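Local coordinates for putative exported protein (Bacteroides fragilis, PDB 3FZX) that is of unknown function but binds calcium and has a YmcC-like barrel related to the LolA/LolB clan, which makes lipid binding plausible, at residues G76-D84 with M102-D110; G119-R130 with A141-F150. One frame throughout, in Å; residues are numbered along the deposited sequence.

Overall arrangement
Four strands into the chain, strand 77-81 follows strand 63-74; after it the chain turns through the short helix 89-94 and returns as strand 99-107. Interaction 1 closes that loop by pairing 76-84 with 102-110, antiparallel. A loop then leads past the calcium ions at 119-122 into strand 127-133, and interaction 2 pairs 119-130 with 141-150, joining the arms of the hairpin 127-133/136-158. The two contacts follow in series, neither nested nor crossed. Strands 99-107 and 127-133 are neighbours in the closed antiparallel barrel. Asn107 joins the contacts: its ND2 probably bonds Glu123 O and its OD1 Asp125 N, while Pro109 packs against Phe124. Both also reach the second subunit.

Interaction 1: G76-D84 with M102-D110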
# COMPACT_ATOMS: atom_id res chain seq x y z
N GLY A 76 -3.96 16.17 -6.39
CA GLY A 76 -4.78 15.93 -7.57
C GLY A 76 -4.94 14.47 -7.95
O GLY A 76 -5.71 14.17 -8.86
N ASN A 77 -4.28 13.57 -7.20
CA ASN A 77 -4.02 12.20 -7.67
C ASN A 77 -4.79 11.06 -7.02
O ASN A 77 -4.77 10.87 -5.79
CB ASN A 77 -2.52 11.95 -7.58
CG ASN A 77 -1.72 13.15 -8.11
OD1 ASN A 77 -2.15 13.83 -9.05
ND2 ASN A 77 -0.60 13.45 -7.47
N PHE A 78 -5.45 10.28 -7.87
CA PHE A 78 -6.21 9.14 -7.41
C PHE A 78 -5.35 7.89 -7.44
O PHE A 78 -4.69 7.63 -8.43
CB PHE A 78 -7.44 8.91 -8.28
CG PHE A 78 -8.22 7.70 -7.88
CD1 PHE A 78 -9.20 7.78 -6.93
CD2 PHE A 78 -7.95 6.46 -8.45
CE1 PHE A 78 -9.91 6.66 -6.53
CE2 PHE A 78 -8.65 5.33 -8.06
CZ PHE A 78 -9.63 5.43 -7.12
N SER A 79 -5.40 7.10 -6.37
CA SER A 79 -4.75 5.79 -6.39
C SER A 79 -5.59 4.79 -5.64
O SER A 79 -6.54 5.17 -4.94
CB SER A 79 -3.33 5.88 -5.81
OG SER A 79 -3.30 6.27 -4.44
N MSE A 80 -5.29 3.50 -5.82
CA MSE A 80 -6.01 2.46 -5.10
C MSE A 80 -5.27 1.13 -5.04
O MSE A 80 -4.34 0.87 -5.80
CB MSE A 80 -7.43 2.24 -5.66
CG MSE A 80 -7.48 1.62 -7.05
SE MSE A 80 -9.39 1.38 -7.64
CE MSE A 80 -8.99 1.27 -9.57
N SER A 81 -5.72 0.30 -4.11
CA SER A 81 -5.27 -1.08 -3.99
C SER A 81 -5.46 -1.83 -5.29
O SER A 81 -6.38 -1.55 -6.07
CB SER A 81 -6.10 -1.81 -2.93
OG SER A 81 -5.96 -1.16 -1.70
N MSE A 82 -4.61 -2.83 -5.50
CA MSE A 82 -4.55 -3.56 -6.75
C MSE A 82 -5.47 -4.79 -6.79
O MSE A 82 -5.29 -5.67 -7.64
CB MSE A 82 -3.09 -3.97 -7.01
CG MSE A 82 -2.17 -2.80 -7.31
SE MSE A 82 -0.34 -3.47 -7.41
CE MSE A 82 -0.50 -4.49 -9.12
N GLY A 83 -6.43 -4.87 -5.88
CA GLY A 83 -7.45 -5.93 -5.88
C GLY A 83 -7.85 -6.43 -7.27
O GLY A 83 -7.86 -7.64 -7.52
N ASP A 84 -8.12 -5.50 -8.18
CA ASP A 84 -8.56 -5.84 -9.52
C ASP A 84 -7.63 -6.77 -10.34
O ASP A 84 -8.12 -7.61 -11.10
CB ASP A 84 -8.91 -4.55 -10.27
CG ASP A 84 -10.04 -3.74 -9.53
OD1 ASP A 84 -11.11 -4.34 -9.23
OD2 ASP A 84 -9.84 -2.52 -9.22
N MSE A 102 -0.98 -8.35 -0.62
CA MSE A 102 -0.42 -7.02 -0.37
C MSE A 102 0.10 -6.51 -1.71
O MSE A 102 0.73 -7.24 -2.47
CB MSE A 102 0.73 -7.09 0.62
CG MSE A 102 0.41 -7.66 2.01
SE MSE A 102 -0.25 -6.38 3.34
CE MSE A 102 -2.02 -5.94 2.61
N GLY A 103 -0.16 -5.24 -1.98
CA GLY A 103 0.32 -4.59 -3.18
C GLY A 103 0.52 -3.12 -2.94
O GLY A 103 0.17 -2.59 -1.90
N ASP A 104 1.09 -2.45 -3.92
CA ASP A 104 1.16 -1.00 -3.93
C ASP A 104 -0.22 -0.40 -4.11
O ASP A 104 -1.14 -1.08 -4.58
CB ASP A 104 1.99 -0.54 -5.14
CG ASP A 104 3.40 -1.07 -5.10
OD1 ASP A 104 4.20 -0.45 -4.36
OD2 ASP A 104 3.65 -2.13 -5.75
N LEU A 105 -0.36 0.86 -3.70
CA LEU A 105 -1.52 1.63 -4.12
C LEU A 105 -1.08 2.07 -5.52
O LEU A 105 -0.01 2.63 -5.68
CB LEU A 105 -1.76 2.84 -3.21
CG LEU A 105 -2.15 2.58 -1.77
CD1 LEU A 105 -2.27 3.89 -1.02
CD2 LEU A 105 -3.44 1.78 -1.72
N MSE A 106 -1.88 1.77 -6.53
CA MSE A 106 -1.57 2.12 -7.89
C MSE A 106 -2.41 3.33 -8.36
O MSE A 106 -3.62 3.40 -8.13
CB MSE A 106 -1.87 0.91 -8.78
CG MSE A 106 -1.43 1.09 -10.20
SE MSE A 106 -1.17 -0.69 -11.01
CE MSE A 106 -2.95 -1.06 -11.30
N ASN A 107 -1.76 4.22 -9.09
CA ASN A 107 -2.37 5.47 -9.54
C ASN A 107 -3.18 5.33 -10.83
O ASN A 107 -2.88 4.48 -11.67
CB ASN A 107 -1.29 6.54 -9.71
CG ASN A 107 -0.44 6.30 -10.95
OD1 ASN A 107 0.10 5.20 -11.17
ND2 ASN A 107 -0.37 7.30 -11.81
N TYR A 108 -4.24 6.13 -10.97
CA TYR A 108 -5.07 6.12 -12.17
C TYR A 108 -5.24 7.56 -12.61
O TYR A 108 -6.02 8.29 -12.01
CB TYR A 108 -6.43 5.46 -11.91
CG TYR A 108 -6.31 3.97 -11.83
CD1 TYR A 108 -5.84 3.35 -10.67
CD2 TYR A 108 -6.60 3.18 -12.94
CE1 TYR A 108 -5.68 1.97 -10.61
CE2 TYR A 108 -6.45 1.81 -12.89
CZ TYR A 108 -5.98 1.20 -11.73
OH TYR A 108 -5.83 -0.17 -11.69
N PRO A 109 -4.48 7.98 -13.64
CA PRO A 109 -4.61 9.34 -14.09
C PRO A 109 -5.98 9.68 -14.65
O PRO A 109 -6.74 8.82 -15.14
CB PRO A 109 -3.57 9.48 -15.20
CG PRO A 109 -2.82 8.24 -15.25
CD PRO A 109 -3.50 7.21 -14.41
N ASP A 110 -6.27 10.97 -14.58
CA ASP A 110 -7.52 11.55 -15.01
C ASP A 110 -7.32 12.10 -16.43
O ASP A 110 -6.96 13.26 -16.61
CB ASP A 110 -7.89 12.66 -14.03
CG ASP A 110 -9.19 13.33 -14.36
OD1 ASP A 110 -9.83 12.98 -15.38
OD2 ASP A 110 -9.57 14.21 -13.55
O HOH W 1 -5.65 10.58 -10.70
O HOH W 2 -2.46 -3.05 -3.90
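Met80 and Met106, both selenomethionines, satisfy each other's backbone: Met80 N donates to Met106 O at 2.9 Å, and Met106 N to Met80 O at 2.7 Å. One step along, Tyr108 N reaches Phe78 O at 3.0 Å, fairly straight at 164°. The return bond of that pair runs through water 1, which accepts from Phe78 N and donates to Tyr108 O; water 2 accepts from Met82 N at 2.7 Å and donates to Asp104 O. Some polar side-chain ends look elsewhere: Tyr108 OH bonds Glu187 OE2, Asp104 OD2 takes Thr128 N, and Ser81 OG pairs with Val70 N. Apolar side chains add to these bonds. With CG of Met80 between its own N and carbonyl carbon (chi1 69°), CE makes a CH-pi contact over one face of the Tyr108 ring, 3.8 Å from the centroid; SE lies obliquely, 5.4 Å from it. CB of Tyr108 sits at the edge of the Phe78 ring, 3.9 Å from CD2. The Met82 side chain crosses that of Met106 at about a right angle, its CG 4.0 Å from Met106 CB. This is a short antiparallel strand pair in the barrel wall, with a Met-aromatic contact beside it.

Interaction 2: G119-R130 with A141-F150; sequences GDDDEFDDGTLR and AEISVFDREF. With CA (calcium ion), chain B; CA (calcium ion), chain C.
The Arg148 guanidinium has Phe124 CD2 over one face, 3.8 Å above the plane, with ring and guanidinium nearly perpendicular (84°). At its edge lies the backbone of Asp125, whose O accepts from Arg148 NH1 at 2.8 Å, in the carbonyl plane on a lone pair. Arg148 NH2, in plane at the Phe124 ring edge, bonds Asn107 O. The Arg130 guanidinium is nearly coplanar with the Glu142 carboxylate and grips it side-on: NE (2.7 Å) and NH2 (2.9 Å) both meet OE1, NE on the anti lone pair. Between these two groups runs an antiparallel hairpin of the barrel, Gly127 paired with Val145 and Leu129 with Ile143 by reciprocal backbone bonds. Beyond it come a loop and a type I turn, Asp121 to Phe124, still tied to the partner by Gly119 N to Phe150 O and Phe150 N to Asp120 O. Asp121 OD1 bridges two calcium ions, 2.4 Å from that of chain C and 2.6 Å from that of chain B, while OD2 binds only the calcium of chain B. Gly119 O (2.4 Å) and water 9 also bind the calcium of chain C; Asp122 holds waters 4 and 5 of the calcium of chain B.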
# COMPACT_ATOMS: atom_id res chain seq x y z
N GLY A 119 -0.31 6.23 -26.20
CA GLY A 119 1.06 5.85 -25.95
C GLY A 119 1.65 6.53 -24.74
O GLY A 119 2.68 6.09 -24.28
N ASP A 120 1.02 7.58 -24.21
CA ASP A 120 1.56 8.25 -23.02
C ASP A 120 1.62 7.25 -21.85
O ASP A 120 0.61 6.60 -21.51
CB ASP A 120 0.71 9.44 -22.59
CG ASP A 120 0.84 10.64 -23.50
OD1 ASP A 120 1.66 10.65 -24.44
OD2 ASP A 120 0.09 11.59 -23.27
N ASP A 121 2.79 7.14 -21.22
CA ASP A 121 3.02 6.15 -20.17
C ASP A 121 3.67 6.65 -18.89
O ASP A 121 3.63 5.97 -17.86
CB ASP A 121 3.84 4.96 -20.72
CG ASP A 121 5.23 5.35 -21.19
OD1 ASP A 121 5.36 5.98 -22.24
OD2 ASP A 121 6.22 5.01 -20.53
N ASP A 122 4.26 7.83 -18.91
CA ASP A 122 5.07 8.25 -17.78
C ASP A 122 4.19 8.68 -16.61
O ASP A 122 4.65 8.67 -15.49
CB ASP A 122 6.13 9.29 -18.21
CG ASP A 122 7.08 8.75 -19.33
OD1 ASP A 122 7.55 7.57 -19.29
OD2 ASP A 122 7.35 9.51 -20.28
N GLU A 123 2.92 8.96 -16.86
CA GLU A 123 1.98 9.27 -15.78
C GLU A 123 1.45 8.02 -15.05
O GLU A 123 0.71 8.18 -14.08
CB GLU A 123 0.76 10.04 -16.28
CG GLU A 123 1.06 11.34 -17.05
CD GLU A 123 1.28 11.13 -18.57
OE1 GLU A 123 1.70 10.01 -18.98
OE2 GLU A 123 1.06 12.10 -19.33
N PHE A 124 1.79 6.81 -15.51
CA PHE A 124 1.27 5.57 -14.86
C PHE A 124 2.38 4.87 -14.10
O PHE A 124 3.42 4.63 -14.67
CB PHE A 124 0.75 4.59 -15.92
CG PHE A 124 -0.44 5.09 -16.70
CD1 PHE A 124 -0.26 5.84 -17.85
CD2 PHE A 124 -1.72 4.78 -16.31
CE1 PHE A 124 -1.34 6.27 -18.57
CE2 PHE A 124 -2.79 5.21 -17.02
CZ PHE A 124 -2.62 5.96 -18.15
N ASP A 125 2.17 4.52 -12.84
CA ASP A 125 3.18 3.80 -12.05
C ASP A 125 2.97 2.29 -12.17
O ASP A 125 1.85 1.81 -12.34
CB ASP A 125 3.06 4.12 -10.57
CG ASP A 125 3.31 5.58 -10.23
OD1 ASP A 125 4.08 6.29 -10.94
OD2 ASP A 125 2.73 6.03 -9.21
N ASP A 126 4.08 1.56 -12.06
CA ASP A 126 4.08 0.12 -12.02
C ASP A 126 3.63 -0.33 -10.63
O ASP A 126 3.65 0.44 -9.68
CB ASP A 126 5.50 -0.41 -12.30
CG ASP A 126 6.00 -0.06 -13.68
OD1 ASP A 126 5.22 0.34 -14.56
OD2 ASP A 126 7.21 -0.18 -13.89
N GLY A 127 3.24 -1.60 -10.50
CA GLY A 127 2.88 -2.11 -9.19
C GLY A 127 2.99 -3.61 -9.13
O GLY A 127 2.89 -4.26 -10.17
N THR A 128 3.21 -4.13 -7.92
CA THR A 128 3.34 -5.56 -7.70
C THR A 128 2.40 -6.02 -6.59
O THR A 128 2.36 -5.45 -5.50
CB THR A 128 4.78 -5.93 -7.36
OG1 THR A 128 5.60 -5.50 -8.44
CG2 THR A 128 4.95 -7.44 -7.15
N LEU A 129 1.60 -7.03 -6.91
CA LEU A 129 0.70 -7.66 -5.96
C LEU A 129 1.25 -9.05 -5.66
O LEU A 129 1.57 -9.80 -6.58
CB LEU A 129 -0.71 -7.78 -6.57
CG LEU A 129 -1.79 -8.42 -5.71
CD1 LEU A 129 -2.14 -7.58 -4.48
CD2 LEU A 129 -2.99 -8.69 -6.59
N ARG A 130 1.35 -9.37 -4.37
CA ARG A 130 1.76 -10.71 -3.93
C ARG A 130 0.63 -11.33 -3.11
O ARG A 130 0.04 -10.67 -2.26
CB ARG A 130 3.06 -10.62 -3.12
CG ARG A 130 4.29 -10.31 -4.04
CD ARG A 130 5.49 -9.95 -3.26
NE ARG A 130 6.70 -9.89 -4.07
CZ ARG A 130 7.91 -9.57 -3.63
NH1 ARG A 130 8.10 -9.21 -2.36
NH2 ARG A 130 8.94 -9.59 -4.47
N ALA A 141 1.79 -16.41 -4.94
CA ALA A 141 1.87 -15.88 -6.29
C ALA A 141 2.33 -14.43 -6.25
O ALA A 141 2.12 -13.75 -5.26
CB ALA A 141 0.49 -15.98 -6.96
N GLU A 142 2.93 -13.98 -7.35
CA GLU A 142 3.27 -12.57 -7.56
C GLU A 142 2.75 -12.10 -8.92
O GLU A 142 3.02 -12.77 -9.95
CB GLU A 142 4.76 -12.36 -7.50
CG GLU A 142 5.20 -10.91 -7.75
CD GLU A 142 6.71 -10.75 -7.69
OE1 GLU A 142 7.28 -10.59 -6.60
OE2 GLU A 142 7.35 -10.75 -8.75
N ILE A 143 2.03 -10.98 -8.94
CA ILE A 143 1.56 -10.37 -10.20
C ILE A 143 2.18 -8.98 -10.35
O ILE A 143 1.86 -8.06 -9.59
CB ILE A 143 0.03 -10.25 -10.31
CG1 ILE A 143 -0.67 -11.61 -10.12
CG2 ILE A 143 -0.36 -9.72 -11.73
CD1 ILE A 143 -2.18 -11.50 -9.88
N SER A 144 3.06 -8.84 -11.33
CA SER A 144 3.72 -7.57 -11.58
C SER A 144 3.08 -6.90 -12.79
O SER A 144 2.98 -7.52 -13.85
CB SER A 144 5.20 -7.80 -11.85
OG SER A 144 5.90 -6.58 -11.70
N VAL A 145 2.61 -5.67 -12.61
CA VAL A 145 1.95 -4.89 -13.70
C VAL A 145 2.88 -3.72 -14.02
O VAL A 145 3.34 -3.01 -13.12
CB VAL A 145 0.56 -4.38 -13.31
CG1 VAL A 145 -0.08 -3.55 -14.42
CG2 VAL A 145 -0.35 -5.56 -12.95
N PHE A 146 3.19 -3.54 -15.30
CA PHE A 146 4.17 -2.53 -15.69
C PHE A 146 3.96 -2.03 -17.10
O PHE A 146 3.19 -2.59 -17.86
CB PHE A 146 5.60 -3.05 -15.48
CG PHE A 146 5.90 -4.33 -16.22
CD1 PHE A 146 5.56 -5.56 -15.67
CD2 PHE A 146 6.50 -4.30 -17.47
CE1 PHE A 146 5.81 -6.73 -16.36
CE2 PHE A 146 6.75 -5.46 -18.17
CZ PHE A 146 6.41 -6.68 -17.62
N ASP A 147 4.61 -0.91 -17.41
CA ASP A 147 4.49 -0.30 -18.70
C ASP A 147 3.04 -0.00 -19.05
O ASP A 147 2.64 -0.17 -20.16
CB ASP A 147 5.14 -1.19 -19.78
CG ASP A 147 6.65 -1.25 -19.66
OD1 ASP A 147 7.24 -0.60 -18.75
OD2 ASP A 147 7.27 -1.93 -20.50
N ARG A 148 2.27 0.46 -18.08
CA ARG A 148 0.91 0.87 -18.35
C ARG A 148 0.98 2.13 -19.24
O ARG A 148 1.88 2.97 -19.08
CB ARG A 148 0.21 1.19 -17.03
CG ARG A 148 0.18 0.03 -16.07
CD ARG A 148 0.06 0.50 -14.63
NE ARG A 148 -1.26 1.00 -14.38
CZ ARG A 148 -1.60 2.02 -13.58
NH1 ARG A 148 -0.71 2.73 -12.88
NH2 ARG A 148 -2.89 2.32 -13.50
N GLU A 149 0.07 2.22 -20.20
CA GLU A 149 -0.01 3.36 -21.10
C GLU A 149 -1.44 3.59 -21.59
O GLU A 149 -2.26 2.68 -21.69
CB GLU A 149 0.90 3.18 -22.31
CG GLU A 149 0.49 2.06 -23.24
CD GLU A 149 1.47 1.87 -24.40
OE1 GLU A 149 2.54 2.51 -24.43
OE2 GLU A 149 1.17 1.07 -25.28
N PHE A 150 -1.67 4.84 -21.94
CA PHE A 150 -2.94 5.31 -22.40
C PHE A 150 -3.17 4.83 -23.84
O PHE A 150 -2.26 4.90 -24.66
CB PHE A 150 -2.96 6.85 -22.32
CG PHE A 150 -4.20 7.47 -22.85
CD1 PHE A 150 -5.34 7.57 -22.05
CD2 PHE A 150 -4.24 7.97 -24.15
CE1 PHE A 150 -6.51 8.16 -22.54
CE2 PHE A 150 -5.40 8.56 -24.64
CZ PHE A 150 -6.54 8.65 -23.83
CA CA B . 7.93 6.18 -21.81
CA CA C . 4.97 5.60 -24.60
O HOH W 3 3.92 3.27 -17.53
O HOH W 4 9.40 5.33 -19.53
O HOH W 5 7.63 8.24 -22.89
O HOH W 6 3.05 1.41 -15.39
O HOH W 7 10.20 6.87 -22.40
O HOH W 8 9.09 4.35 -21.85
O HOH W 9 5.31 7.82 -24.58